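Local coordinates for uncharacterized protein (Leptotrichia buccalis, PDB 3T8K) that is of unknown function but adopts an ankyrin-type alpha-hairpin repeat fold and pairs with a second copy of itself through an interchain disulfide, at residues P81-G86 with I116-N121; N121-F126 with P134-I139; V127-M132 with C164-A169; L145-K150 with D175-Y180; T156-V161 with I168-M173. One frame throughout, in Å; residues are numbered along the deposited sequence.

Interaction 1: P81-G86 with I116-N121; sequences PLFQGG and IVVFKN
Residues 81-85 of helix 79-85 lie against the type I beta turn from Val117 to Lys120, the CA atoms of Phe83 and Phe119 coming within 5.7 Å of each other. In this ankyrin-type helical-hairpin fold the contact ties a helix to the irregular run between helices 90-102 and 129-140. Phe83 suits its buried place because its flat ring can take a methylene over a face: Phe119 CB sits 4.1 Å from the ring centroid, a CH-pi contact, while Val118 O comes up at the ring edge. The ring of Phe119 itself turns away, toward Ile139. Asn121, its CG anti to the backbone N (chi1 -164°), sends ND2 to Phe83 O at 3.0 Å, nearly straight (172°) and on a lone pair in the carbonyl plane. Tyr125 OH bonds to the same oxygen, and Asn121 OD1 is held by Asn124 ND2. An alanine in place of Asn121 would remove the carboxamide and would probably loosen the run from the helix, since Phe83 O would lose one of its two grips. Gln84, bent at chi2, brings OE1 to a water, which donates to Gln84 OE1 and to Val118 O and accepts from Asn121 N at 2.9 Å.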
# COMPACT_ATOMS: atom_id res chain seq x y z
N PRO A 81 -5.20 7.06 1.10
CA PRO A 81 -3.88 6.83 0.50
C PRO A 81 -2.83 7.75 1.10
O PRO A 81 -1.66 7.36 1.16
CB PRO A 81 -4.10 7.13 -1.00
CG PRO A 81 -5.38 7.91 -1.06
CD PRO A 81 -6.21 7.41 0.09
N LEU A 82 -3.23 8.94 1.53
CA LEU A 82 -2.31 9.86 2.21
C LEU A 82 -1.67 9.18 3.41
O LEU A 82 -0.44 9.15 3.56
CB LEU A 82 -3.05 11.10 2.70
CG LEU A 82 -2.22 12.05 3.58
CD1 LEU A 82 -1.08 12.65 2.78
CD2 LEU A 82 -3.11 13.15 4.12
N PHE A 83 -2.51 8.62 4.28
CA PHE A 83 -2.02 8.00 5.51
C PHE A 83 -1.39 6.61 5.30
O PHE A 83 -0.44 6.25 6.00
CB PHE A 83 -3.12 7.98 6.58
CG PHE A 83 -3.51 9.35 7.05
CD1 PHE A 83 -2.53 10.27 7.40
CD2 PHE A 83 -4.84 9.73 7.11
CE1 PHE A 83 -2.87 11.56 7.83
CE2 PHE A 83 -5.20 11.01 7.53
CZ PHE A 83 -4.22 11.92 7.89
N GLN A 84 -1.92 5.85 4.35
CA GLN A 84 -1.31 4.56 4.01
C GLN A 84 0.13 4.71 3.52
O GLN A 84 0.99 3.92 3.89
CB GLN A 84 -2.14 3.83 2.95
CG GLN A 84 -3.45 3.31 3.47
CD GLN A 84 -3.26 2.40 4.67
OE1 GLN A 84 -3.67 2.73 5.78
NE2 GLN A 84 -2.64 1.23 4.46
N GLY A 85 0.38 5.73 2.70
CA GLY A 85 1.69 5.90 2.10
C GLY A 85 2.58 7.00 2.68
O GLY A 85 3.71 7.17 2.21
N GLY A 86 2.11 7.71 3.70
CA GLY A 86 2.78 8.92 4.14
C GLY A 86 3.79 8.81 5.28
O GLY A 86 4.26 9.82 5.80
N ILE A 116 -12.71 1.10 9.28
CA ILE A 116 -11.66 1.64 10.14
C ILE A 116 -11.52 3.15 9.99
O ILE A 116 -11.84 3.70 8.94
CB ILE A 116 -10.28 1.01 9.80
CG1 ILE A 116 -9.89 1.27 8.35
CG2 ILE A 116 -10.28 -0.49 10.11
CD1 ILE A 116 -8.51 0.75 8.00
N VAL A 117 -11.05 3.82 11.04
CA VAL A 117 -10.74 5.24 10.88
C VAL A 117 -9.72 5.41 9.76
O VAL A 117 -8.87 4.54 9.53
CB VAL A 117 -10.24 5.90 12.17
CG1 VAL A 117 -11.37 5.94 13.21
CG2 VAL A 117 -9.01 5.17 12.72
N VAL A 118 -9.82 6.51 9.03
CA VAL A 118 -9.07 6.64 7.79
C VAL A 118 -7.58 6.85 8.06
O VAL A 118 -6.74 6.59 7.19
CB VAL A 118 -9.64 7.76 6.89
CG1 VAL A 118 -9.28 9.12 7.45
CG2 VAL A 118 -9.16 7.60 5.46
N PHE A 119 -7.27 7.31 9.27
CA PHE A 119 -5.90 7.57 9.71
C PHE A 119 -5.29 6.41 10.50
O PHE A 119 -4.24 6.57 11.13
CB PHE A 119 -5.82 8.85 10.55
CG PHE A 119 -6.91 8.98 11.56
CD1 PHE A 119 -6.77 8.46 12.83
CD2 PHE A 119 -8.11 9.60 11.21
CE1 PHE A 119 -7.80 8.57 13.76
CE2 PHE A 119 -9.13 9.71 12.12
CZ PHE A 119 -8.98 9.20 13.40
N LYS A 120 -5.91 5.24 10.46
CA LYS A 120 -5.44 4.15 11.32
C LYS A 120 -3.95 3.84 11.13
O LYS A 120 -3.25 3.51 12.10
CB LYS A 120 -6.26 2.89 11.11
CG LYS A 120 -5.71 1.69 11.86
CD LYS A 120 -6.75 0.58 11.97
CE LYS A 120 -6.19 -0.62 12.70
NZ LYS A 120 -7.26 -1.58 13.08
N ASN A 121 -3.46 3.95 9.90
CA ASN A 121 -2.07 3.59 9.63
C ASN A 121 -1.05 4.50 10.34
O ASN A 121 0.09 4.10 10.55
CB ASN A 121 -1.78 3.57 8.13
CG ASN A 121 -0.49 2.84 7.78
OD1 ASN A 121 -0.22 1.75 8.29
ND2 ASN A 121 0.31 3.44 6.91
O HOH W 1 -4.60 4.78 7.36

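Interaction 2: N121-F126 with P134-I139; sequences NIFNYF and PLYKLI
Within the two segments three aromatic rings meet Ile122, each differently. The Phe123 ring carries Ile122 CG1 over its centre on one face, and the Tyr125 ring has Ile122 CA over its centre, 3.6 Å above the plane. Tyr136, from helix 129-140, receives Ile122 CD1 at its edge, in the plane of the ring, with CD1 4.0 Å from Tyr136 CE1. The side chains of Phe123 and Tyr136 cross obliquely, their CE1 atoms 4.1 Å apart.

Ile122 holds CG1 in the crowded position between the backbone N and the carbonyl carbon (chi1 74°), and this spreads its two branches over different partners. CD1 meets Ile139 CD1 tip to tip at 3.6 Å, whereas CG2 faces Leu135 CD2 at 4.2 Å. A beta-branched residue suits this place, because one short side chain from a 3-10 segment can touch three residues, Leu135, Tyr136 and Ile139, on the facing side of the helix. Phe83 of helix 79-85 packs on both Ile122 and Leu135, and Phe123 reaches on to Val161 and Ala169, so the contact lies deep among the helices of the fold.

Its polar link is indirect: a water donates to Ile122 O at 2.8 Å and to Tyr136 OH at 2.9 Å. That hydroxyl is also hydrogen-bonded to Glu129 OE2. With no direct hydrogen bond between the two segments, their fit rests on methyl groups and aromatic carbons, while the tyrosine oxygen is satisfied by the water and by Glu129.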
# COMPACT_ATOMS: atom_id res chain seq x y z
N ASN A 121 -3.46 3.95 9.90
CA ASN A 121 -2.07 3.59 9.63
C ASN A 121 -1.05 4.50 10.34
O ASN A 121 0.09 4.10 10.55
CB ASN A 121 -1.78 3.57 8.13
CG ASN A 121 -0.49 2.84 7.78
OD1 ASN A 121 -0.22 1.75 8.29
ND2 ASN A 121 0.31 3.44 6.91
N ILE A 122 -1.45 5.71 10.72
CA ILE A 122 -0.45 6.61 11.30
C ILE A 122 0.08 6.04 12.60
O ILE A 122 1.18 6.37 13.04
CB ILE A 122 -0.96 8.05 11.48
CG1 ILE A 122 -1.93 8.16 12.66
CG2 ILE A 122 -1.57 8.56 10.18
CD1 ILE A 122 -2.36 9.58 12.96
N PHE A 123 -0.70 5.16 13.20
CA PHE A 123 -0.30 4.56 14.48
C PHE A 123 0.70 3.44 14.25
O PHE A 123 1.24 2.87 15.20
CB PHE A 123 -1.53 4.11 15.26
CG PHE A 123 -2.55 5.19 15.44
CD1 PHE A 123 -2.23 6.35 16.15
CD2 PHE A 123 -3.81 5.09 14.88
CE1 PHE A 123 -3.15 7.36 16.30
CE2 PHE A 123 -4.74 6.10 15.02
CZ PHE A 123 -4.42 7.23 15.74
N ASN A 124 0.97 3.15 12.98
CA ASN A 124 1.99 2.18 12.60
C ASN A 124 3.31 2.84 12.25
O ASN A 124 4.31 2.16 12.02
CB ASN A 124 1.52 1.36 11.40
CG ASN A 124 0.50 0.32 11.76
OD1 ASN A 124 0.60 -0.31 12.81
ND2 ASN A 124 -0.50 0.15 10.91
N TYR A 125 3.30 4.16 12.17
CA TYR A 125 4.47 4.89 11.71
C TYR A 125 5.66 4.65 12.63
O TYR A 125 5.54 4.69 13.86
CB TYR A 125 4.19 6.39 11.63
CG TYR A 125 3.32 6.82 10.46
CD1 TYR A 125 2.86 5.90 9.51
CD2 TYR A 125 2.97 8.15 10.31
CE1 TYR A 125 2.06 6.32 8.44
CE2 TYR A 125 2.17 8.57 9.26
CZ TYR A 125 1.72 7.66 8.33
OH TYR A 125 0.94 8.11 7.29
N PHE A 126 6.81 4.39 12.02
CA PHE A 126 8.06 4.31 12.76
C PHE A 126 8.70 5.68 12.82
O PHE A 126 9.73 5.93 12.20
CB PHE A 126 9.02 3.31 12.11
CG PHE A 126 10.25 3.05 12.93
CD1 PHE A 126 10.21 2.19 14.01
CD2 PHE A 126 11.46 3.67 12.61
CE1 PHE A 126 11.34 1.96 14.78
CE2 PHE A 126 12.59 3.43 13.37
CZ PHE A 126 12.53 2.57 14.46
N PRO A 134 2.12 17.61 15.59
CA PRO A 134 1.38 18.51 14.70
C PRO A 134 0.25 17.78 13.98
O PRO A 134 -0.88 18.28 13.94
CB PRO A 134 2.44 18.99 13.72
CG PRO A 134 3.72 18.89 14.50
CD PRO A 134 3.57 17.64 15.32
N LEU A 135 0.54 16.60 13.43
CA LEU A 135 -0.49 15.81 12.76
C LEU A 135 -1.60 15.39 13.72
O LEU A 135 -2.78 15.48 13.39
CB LEU A 135 0.12 14.59 12.04
CG LEU A 135 -0.85 13.62 11.38
CD1 LEU A 135 -1.69 14.36 10.33
CD2 LEU A 135 -0.12 12.43 10.73
N TYR A 136 -1.23 14.95 14.92
CA TYR A 136 -2.21 14.57 15.94
C TYR A 136 -3.16 15.73 16.25
O TYR A 136 -4.37 15.55 16.38
CB TYR A 136 -1.51 14.15 17.24
CG TYR A 136 -0.84 12.78 17.24
CD1 TYR A 136 -1.16 11.81 16.30
CD2 TYR A 136 0.09 12.46 18.22
CE1 TYR A 136 -0.55 10.56 16.34
CE2 TYR A 136 0.70 11.22 18.26
CZ TYR A 136 0.38 10.28 17.32
OH TYR A 136 0.99 9.05 17.38
N LYS A 137 -2.60 16.93 16.36
CA LYS A 137 -3.39 18.13 16.65
C LYS A 137 -4.39 18.42 15.55
O LYS A 137 -5.54 18.79 15.83
CB LYS A 137 -2.48 19.33 16.88
CG LYS A 137 -1.71 19.27 18.20
CD LYS A 137 -0.90 20.54 18.41
CE LYS A 137 -0.19 20.54 19.75
NZ LYS A 137 0.56 21.81 19.92
N LEU A 138 -3.96 18.27 14.30
CA LEU A 138 -4.84 18.49 13.15
C LEU A 138 -6.03 17.55 13.25
O LEU A 138 -7.18 17.96 13.15
CB LEU A 138 -4.09 18.24 11.84
CG LEU A 138 -3.10 19.31 11.38
CD1 LEU A 138 -2.31 18.83 10.16
CD2 LEU A 138 -3.84 20.61 11.07
N ILE A 139 -5.74 16.26 13.43
CA ILE A 139 -6.78 15.26 13.47
C ILE A 139 -7.76 15.44 14.63
O ILE A 139 -8.97 15.46 14.43
CB ILE A 139 -6.19 13.84 13.47
CG1 ILE A 139 -5.39 13.61 12.17
CG2 ILE A 139 -7.29 12.80 13.61
CD1 ILE A 139 -4.67 12.28 12.13
O HOH W 2 2.28 7.40 15.37

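Interaction 3: V127-M132 with C164-A169; sequences VDENEM and CQKPIA
Hydrogen bonds dominate this contact, converging on the carboxylate of Glu129. The chain is extended beyond CG (chi2 -164°), so both oxygens reach the first turn of helix 167-180. Ile168 N donates to Glu129 OE1 at 3.0 Å (158°), where OE1 offers its syn lone pair, and Ala169 N donates to Glu129 OE2, also at 3.0 Å, from above the carboxylate plane. A glutamate suits this place, since the two amides lie at a helix start that would probably favour its negative charge. OE2 has a further partner in Tyr136 OH. Asp128, N-cap of its own helix, accepts from Asn130 N at OD2, 3.1 Å away.

The amine of Lys166 goes elsewhere: NZ bonds to Tyr125 O and stays 5.3 Å from Glu129 OE2.

Apolar contact lines the glutamate stem, Ile168 CD1 lying 3.7 Å from Glu129 CB and Lys166 CD 3.9 Å from Glu129 CG. An alanine in place of Glu129 would remove the carboxylate, with its bonds to both amides and to Tyr136 OH, and would probably weaken the hold on the start of helix 167-180.

This joins the N-terminal ends of helices 129-140 and 167-180, next to Cys164, disulfide-bonded to Cys164 of the second subunit.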
# COMPACT_ATOMS: atom_id res chain seq x y z
N VAL A 127 8.06 6.59 13.55
CA VAL A 127 8.66 7.89 13.83
C VAL A 127 8.31 8.28 15.26
O VAL A 127 7.24 7.93 15.77
CB VAL A 127 8.17 8.98 12.87
CG1 VAL A 127 8.40 8.57 11.43
CG2 VAL A 127 6.71 9.27 13.11
N ASP A 128 9.22 9.01 15.91
CA ASP A 128 8.99 9.45 17.27
C ASP A 128 7.71 10.28 17.35
O ASP A 128 7.47 11.15 16.52
CB ASP A 128 10.18 10.24 17.79
CG ASP A 128 10.17 10.38 19.30
OD1 ASP A 128 10.73 9.49 19.97
OD2 ASP A 128 9.59 11.37 19.80
N GLU A 129 6.89 9.99 18.35
CA GLU A 129 5.61 10.67 18.50
C GLU A 129 5.73 12.18 18.63
O GLU A 129 4.82 12.92 18.26
CB GLU A 129 4.84 10.10 19.68
CG GLU A 129 4.06 8.85 19.35
CD GLU A 129 3.03 8.55 20.41
OE1 GLU A 129 3.42 8.34 21.58
OE2 GLU A 129 1.83 8.54 20.08
N ASN A 130 6.85 12.65 19.19
CA ASN A 130 7.10 14.08 19.24
C ASN A 130 6.91 14.68 17.85
O ASN A 130 6.37 15.78 17.69
CB ASN A 130 8.51 14.37 19.75
CG ASN A 130 8.71 15.83 20.14
OD1 ASN A 130 7.92 16.38 20.91
ND2 ASN A 130 9.75 16.45 19.60
N GLU A 131 7.36 13.94 16.84
CA GLU A 131 7.20 14.38 15.45
C GLU A 131 5.76 14.29 14.97
O GLU A 131 5.37 14.98 14.02
CB GLU A 131 8.12 13.57 14.53
CG GLU A 131 9.60 13.87 14.72
CD GLU A 131 10.49 12.94 13.92
OE1 GLU A 131 10.29 12.83 12.69
OE2 GLU A 131 11.40 12.33 14.53
N MSE A 132 4.96 13.44 15.62
CA MSE A 132 3.57 13.21 15.19
C MSE A 132 2.62 14.26 15.76
O MSE A 132 1.47 14.35 15.34
CB MSE A 132 3.09 11.82 15.65
CG MSE A 132 3.90 10.63 15.12
SE MSE A 132 3.72 10.50 13.20
CE MSE A 132 1.81 10.16 13.13
N CYS A 164 -0.73 -0.39 20.58
CA CYS A 164 0.49 0.10 19.95
C CYS A 164 1.34 0.73 21.04
O CYS A 164 0.91 0.86 22.18
CB CYS A 164 0.18 1.11 18.86
SG CYS A 164 -0.66 0.38 17.44
N GLN A 165 2.57 1.11 20.72
CA GLN A 165 3.38 1.79 21.71
C GLN A 165 3.32 3.29 21.43
O GLN A 165 4.33 3.91 21.11
CB GLN A 165 4.82 1.26 21.71
CG GLN A 165 5.11 0.26 22.83
CD GLN A 165 5.28 -1.17 22.33
OE1 GLN A 165 6.40 -1.64 22.12
NE2 GLN A 165 4.17 -1.88 22.15
N LYS A 166 2.12 3.85 21.54
CA LYS A 166 1.87 5.25 21.19
C LYS A 166 1.13 5.97 22.32
O LYS A 166 -0.03 6.33 22.17
CB LYS A 166 1.03 5.34 19.92
CG LYS A 166 1.62 4.62 18.72
CD LYS A 166 2.92 5.27 18.29
CE LYS A 166 3.36 4.78 16.91
NZ LYS A 166 4.35 5.75 16.36
N PRO A 167 1.81 6.18 23.46
CA PRO A 167 1.14 6.75 24.64
C PRO A 167 0.57 8.14 24.39
O PRO A 167 -0.46 8.50 24.97
CB PRO A 167 2.26 6.81 25.68
CG PRO A 167 3.53 6.79 24.87
CD PRO A 167 3.23 5.89 23.72
N ILE A 168 1.22 8.92 23.53
CA ILE A 168 0.73 10.27 23.26
C ILE A 168 -0.59 10.23 22.49
O ILE A 168 -1.54 10.92 22.84
CB ILE A 168 1.77 11.12 22.49
CG1 ILE A 168 3.08 11.22 23.28
CG2 ILE A 168 1.23 12.52 22.22
CD1 ILE A 168 4.12 12.13 22.66
N ALA A 169 -0.65 9.41 21.45
CA ALA A 169 -1.89 9.24 20.71
C ALA A 169 -2.99 8.73 21.63
O ALA A 169 -4.15 9.13 21.51
CB ALA A 169 -1.68 8.29 19.54

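Interaction 4: L145-K150 with D175-Y180; sequences LQLLIK and DYIKKY
Tyr176 has CG anti to the backbone N (chi1 -175°), which swings its ring out from helix 167-180 toward the loop, while Leu145 has CG anti to the carbonyl carbon (chi1 -59°) and so lays its isobutyl group on that ring. The two side chains cross at about a right angle. Leu145 CD1 stands 4.0 Å from the Tyr176 ring centroid, over one face, as a CH-pi contact; Tyr180 CD2, one helical turn on, covers the opposite face. At the tip of the ring, Leu145 N donates to Tyr176 OH at 2.9 Å (163°), and the hydroxyl also bonds to Gln142 O. Leu147 CD1 reaches Tyr176 CD2 at 3.7 Å and Ile177 CG1 at 4.1 Å. Leu148 CD2 and Ile177 CD1 meet tip to tip, 4.0 Å apart.

The contact fastens the irregular run after helix 129-140 to the last helix of this ankyrin-type fold, with Leu145 also packing on Ile139 and Phe119. Tyrosine fits because one residue offers both a broad apolar surface and a hydroxyl at its far end. Leucine methyls lie along the ring, while the paired hydrogen bonds at OH satisfy buried polar backbone and hold the hydroxyl end of the ring in place.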
# COMPACT_ATOMS: atom_id res chain seq x y z
N LEU A 145 -14.85 12.48 14.92
CA LEU A 145 -14.02 11.28 14.77
C LEU A 145 -14.74 10.06 15.36
O LEU A 145 -15.33 10.14 16.44
CB LEU A 145 -12.65 11.46 15.42
CG LEU A 145 -11.80 12.62 14.88
CD1 LEU A 145 -10.50 12.75 15.66
CD2 LEU A 145 -11.54 12.44 13.39
N GLN A 146 -14.69 8.94 14.65
CA GLN A 146 -15.42 7.75 15.05
C GLN A 146 -14.47 6.79 15.75
O GLN A 146 -14.03 5.78 15.19
CB GLN A 146 -16.06 7.09 13.83
CG GLN A 146 -17.03 8.02 13.10
CD GLN A 146 -17.81 7.32 12.00
OE1 GLN A 146 -18.62 6.44 12.26
NE2 GLN A 146 -17.56 7.73 10.76
N LEU A 147 -14.14 7.12 17.00
CA LEU A 147 -13.10 6.40 17.74
C LEU A 147 -13.59 5.15 18.48
O LEU A 147 -12.77 4.34 18.92
CB LEU A 147 -12.41 7.34 18.73
CG LEU A 147 -11.80 8.66 18.23
CD1 LEU A 147 -11.06 9.35 19.37
CD2 LEU A 147 -10.87 8.44 17.04
N LEU A 148 -14.90 4.98 18.61
CA LEU A 148 -15.47 3.89 19.40
C LEU A 148 -16.40 3.02 18.57
O LEU A 148 -17.32 2.38 19.09
CB LEU A 148 -16.24 4.44 20.60
CG LEU A 148 -15.34 5.18 21.59
CD1 LEU A 148 -16.18 5.84 22.69
CD2 LEU A 148 -14.31 4.23 22.16
N ILE A 149 -16.16 3.00 17.27
CA ILE A 149 -16.93 2.19 16.36
C ILE A 149 -16.13 0.94 16.01
O ILE A 149 -14.97 1.03 15.61
CB ILE A 149 -17.23 2.97 15.06
CG1 ILE A 149 -17.86 4.33 15.38
CG2 ILE A 149 -18.12 2.16 14.14
CD1 ILE A 149 -19.34 4.27 15.63
N LYS A 150 -16.76 -0.22 16.17
CA LYS A 150 -16.12 -1.50 15.88
C LYS A 150 -15.82 -1.65 14.40
O LYS A 150 -16.69 -1.40 13.55
CB LYS A 150 -17.04 -2.65 16.29
CG LYS A 150 -17.49 -2.63 17.75
CD LYS A 150 -16.41 -3.14 18.67
CE LYS A 150 -17.01 -3.83 19.89
NZ LYS A 150 -17.77 -2.89 20.76
N ASP A 175 -8.64 11.98 25.74
CA ASP A 175 -9.06 13.36 25.98
C ASP A 175 -10.21 13.73 25.04
O ASP A 175 -11.14 14.45 25.42
CB ASP A 175 -7.91 14.35 25.77
CG ASP A 175 -6.88 14.31 26.89
OD1 ASP A 175 -7.11 13.66 27.94
OD2 ASP A 175 -5.83 14.97 26.71
N TYR A 176 -10.12 13.27 23.79
CA TYR A 176 -11.12 13.59 22.77
C TYR A 176 -12.44 12.94 23.15
O TYR A 176 -13.51 13.56 23.09
CB TYR A 176 -10.65 13.05 21.41
CG TYR A 176 -11.52 13.39 20.23
CD1 TYR A 176 -11.21 14.47 19.41
CD2 TYR A 176 -12.63 12.63 19.91
CE1 TYR A 176 -12.00 14.79 18.31
CE2 TYR A 176 -13.43 12.93 18.82
CZ TYR A 176 -13.10 14.02 18.02
OH TYR A 176 -13.88 14.34 16.92
N ILE A 177 -12.37 11.68 23.56
CA ILE A 177 -13.55 10.96 24.00
C ILE A 177 -14.23 11.61 25.21
O ILE A 177 -15.46 11.66 25.29
CB ILE A 177 -13.21 9.47 24.27
CG1 ILE A 177 -13.01 8.75 22.93
CG2 ILE A 177 -14.30 8.80 25.10
CD1 ILE A 177 -12.15 7.52 23.01
N LYS A 178 -13.45 12.13 26.14
CA LYS A 178 -14.01 12.77 27.33
C LYS A 178 -14.59 14.13 26.96
O LYS A 178 -15.64 14.53 27.45
CB LYS A 178 -12.96 12.91 28.43
CG LYS A 178 -13.49 13.45 29.76
CD LYS A 178 -12.39 13.44 30.81
CE LYS A 178 -12.74 14.30 32.02
NZ LYS A 178 -13.95 13.81 32.73
N LYS A 179 -13.89 14.85 26.09
CA LYS A 179 -14.38 16.15 25.65
C LYS A 179 -15.76 16.01 25.01
O LYS A 179 -16.71 16.69 25.41
CB LYS A 179 -13.39 16.78 24.66
CG LYS A 179 -13.92 18.02 23.91
CD LYS A 179 -12.85 18.59 22.98
CE LYS A 179 -13.35 19.84 22.24
NZ LYS A 179 -12.25 20.47 21.46
N TYR A 180 -15.87 15.11 24.03
CA TYR A 180 -17.11 14.97 23.29
C TYR A 180 -18.10 13.99 23.92
O TYR A 180 -19.20 13.80 23.41
CB TYR A 180 -16.83 14.58 21.83
CG TYR A 180 -16.18 15.69 21.04
CD1 TYR A 180 -16.90 16.81 20.65
CD2 TYR A 180 -14.84 15.63 20.70
CE1 TYR A 180 -16.32 17.83 19.93
CE2 TYR A 180 -14.23 16.65 19.96
CZ TYR A 180 -14.98 17.74 19.59
OH TYR A 180 -14.39 18.76 18.86

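Interaction 5: T156-V161 with I168-M173; sequences TALEFV and IALKMM
Met173, a selenomethionine here, leaves helix 167-180 with CG anti to the carbonyl carbon (chi1 -84°). CB and CG form an extended stem that carries the side chain toward helix 157-162. SE then meets Val161 tip to tip, 3.6 Å from Val161 CG2. A bend at chi3 (70°) turns the terminal methyl onto the backbone of the facing helix, where CE lies only 3.2 Å from Leu158 CA, tighter than usual, and 3.5 Å from Leu158 CB. Ala157 lies beside it, its small side chain suited to a place where the methyl comes so near the helix.

The two short helical segments run roughly antiparallel, at 151°, with their axes 10.0 Å apart, as in the helical hairpins of ankyrin-type repeats. Farther along the interface, Val161 CG1 faces Ala169 CB at 4.1 Å and also packs on the backbone of Leu170. Beside it, Leu158 CD1 touches Leu170 CD1 at 3.8 Å. Helix 157-162 is started by a capping box: Glu159 N donates to Thr156 OG1, and Thr156 N donates to Glu159 OE2 at 2.9 Å.

Polar groups thus serve the helix start, while the surface between the helices is apolar. Holding the pair together is close interlocking of branched side chains and one unbranched selenoether arm that can bend at its tip, and no hydrogen bond crosses between the segments.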
# COMPACT_ATOMS: atom_id res chain seq x y z
N THR A 156 -12.27 -1.37 17.92
CA THR A 156 -12.41 0.08 17.72
C THR A 156 -11.04 0.72 17.53
O THR A 156 -10.00 0.10 17.77
CB THR A 156 -13.10 0.77 18.93
OG1 THR A 156 -12.27 0.66 20.10
CG2 THR A 156 -14.46 0.16 19.22
N ALA A 157 -11.03 1.98 17.11
CA ALA A 157 -9.77 2.70 16.95
C ALA A 157 -9.07 2.84 18.30
O ALA A 157 -7.85 2.70 18.39
CB ALA A 157 -10.01 4.07 16.31
N LEU A 158 -9.83 3.12 19.35
CA LEU A 158 -9.24 3.26 20.67
C LEU A 158 -8.55 1.95 21.07
O LEU A 158 -7.40 1.94 21.50
CB LEU A 158 -10.29 3.65 21.72
CG LEU A 158 -9.77 3.76 23.16
CD1 LEU A 158 -8.78 4.91 23.31
CD2 LEU A 158 -10.91 3.91 24.16
N GLU A 159 -9.26 0.84 20.90
CA GLU A 159 -8.71 -0.47 21.25
C GLU A 159 -7.39 -0.76 20.53
O GLU A 159 -6.47 -1.33 21.13
CB GLU A 159 -9.76 -1.56 21.01
CG GLU A 159 -10.88 -1.54 22.05
CD GLU A 159 -12.18 -2.21 21.60
OE1 GLU A 159 -13.15 -2.20 22.40
OE2 GLU A 159 -12.25 -2.73 20.46
N PHE A 160 -7.29 -0.36 19.27
CA PHE A 160 -6.07 -0.54 18.47
C PHE A 160 -4.90 0.27 19.01
O PHE A 160 -3.79 -0.23 19.13
CB PHE A 160 -6.33 -0.15 17.00
CG PHE A 160 -5.11 -0.24 16.11
CD1 PHE A 160 -4.55 -1.48 15.80
CD2 PHE A 160 -4.56 0.90 15.54
CE1 PHE A 160 -3.44 -1.56 14.96
CE2 PHE A 160 -3.46 0.82 14.70
CZ PHE A 160 -2.89 -0.41 14.40
N VAL A 161 -5.16 1.54 19.30
CA VAL A 161 -4.10 2.42 19.76
C VAL A 161 -3.59 1.98 21.13
O VAL A 161 -2.40 2.07 21.42
CB VAL A 161 -4.58 3.89 19.79
CG1 VAL A 161 -3.54 4.79 20.43
CG2 VAL A 161 -4.90 4.36 18.36
N ILE A 168 1.22 8.92 23.53
CA ILE A 168 0.73 10.27 23.26
C ILE A 168 -0.59 10.23 22.49
O ILE A 168 -1.54 10.92 22.84
CB ILE A 168 1.77 11.12 22.49
CG1 ILE A 168 3.08 11.22 23.28
CG2 ILE A 168 1.23 12.52 22.22
CD1 ILE A 168 4.12 12.13 22.66
N ALA A 169 -0.65 9.41 21.45
CA ALA A 169 -1.89 9.24 20.71
C ALA A 169 -2.99 8.73 21.63
O ALA A 169 -4.15 9.13 21.51
CB ALA A 169 -1.68 8.29 19.54
N LEU A 170 -2.63 7.84 22.56
CA LEU A 170 -3.63 7.24 23.43
C LEU A 170 -4.23 8.29 24.34
O LEU A 170 -5.45 8.36 24.52
CB LEU A 170 -3.03 6.10 24.27
CG LEU A 170 -4.03 5.48 25.25
CD1 LEU A 170 -5.15 4.80 24.47
CD2 LEU A 170 -3.34 4.50 26.19
N LYS A 171 -3.36 9.10 24.93
CA LYS A 171 -3.77 10.19 25.82
C LYS A 171 -4.68 11.17 25.08
O LYS A 171 -5.71 11.59 25.60
CB LYS A 171 -2.54 10.91 26.36
CG LYS A 171 -2.86 12.11 27.26
CD LYS A 171 -3.91 11.77 28.29
CE LYS A 171 -4.34 13.01 29.07
NZ LYS A 171 -5.58 12.75 29.84
N MSE A 172 -4.29 11.53 23.87
CA MSE A 172 -5.08 12.49 23.11
C MSE A 172 -6.44 11.93 22.70
O MSE A 172 -7.43 12.67 22.65
CB MSE A 172 -4.28 12.99 21.90
CG MSE A 172 -3.07 13.82 22.32
SE MSE A 172 -2.05 14.49 20.80
CE MSE A 172 -3.21 15.97 20.31
N MSE A 173 -6.50 10.63 22.42
CA MSE A 173 -7.78 10.01 22.08
C MSE A 173 -8.70 9.94 23.29
O MSE A 173 -9.90 10.18 23.18
CB MSE A 173 -7.59 8.60 21.52
CG MSE A 173 -7.28 8.53 20.05
SE MSE A 173 -7.35 6.65 19.54
CE MSE A 173 -9.23 6.33 19.70

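Overall arrangement
Interactions 1 and 2 form the core nearest the centre of the chain: they share Asn121 and touch where Tyr125 OH bonds to Phe83 O. Interactions 3, 4 and 5 lie farther out, all on helix 167-180, though 4 and 5 are still buried. Interaction 3, partly buried, takes the start of that helix with charge and backbone amides; interaction 5 takes its middle with purely apolar contacts; interaction 4 takes its C-terminal part with leucines around a tyrosine. Interactions 2 and 3 both use helix 129-140 and are joined by the Tyr136-Glu129 and Lys166-Tyr125 hydrogen bonds. The backbone of Leu147 and Leu158 joins 4 to 5. Interactions 1, 2, 3 and 5 reach the second subunit, whereas interaction 4 does not.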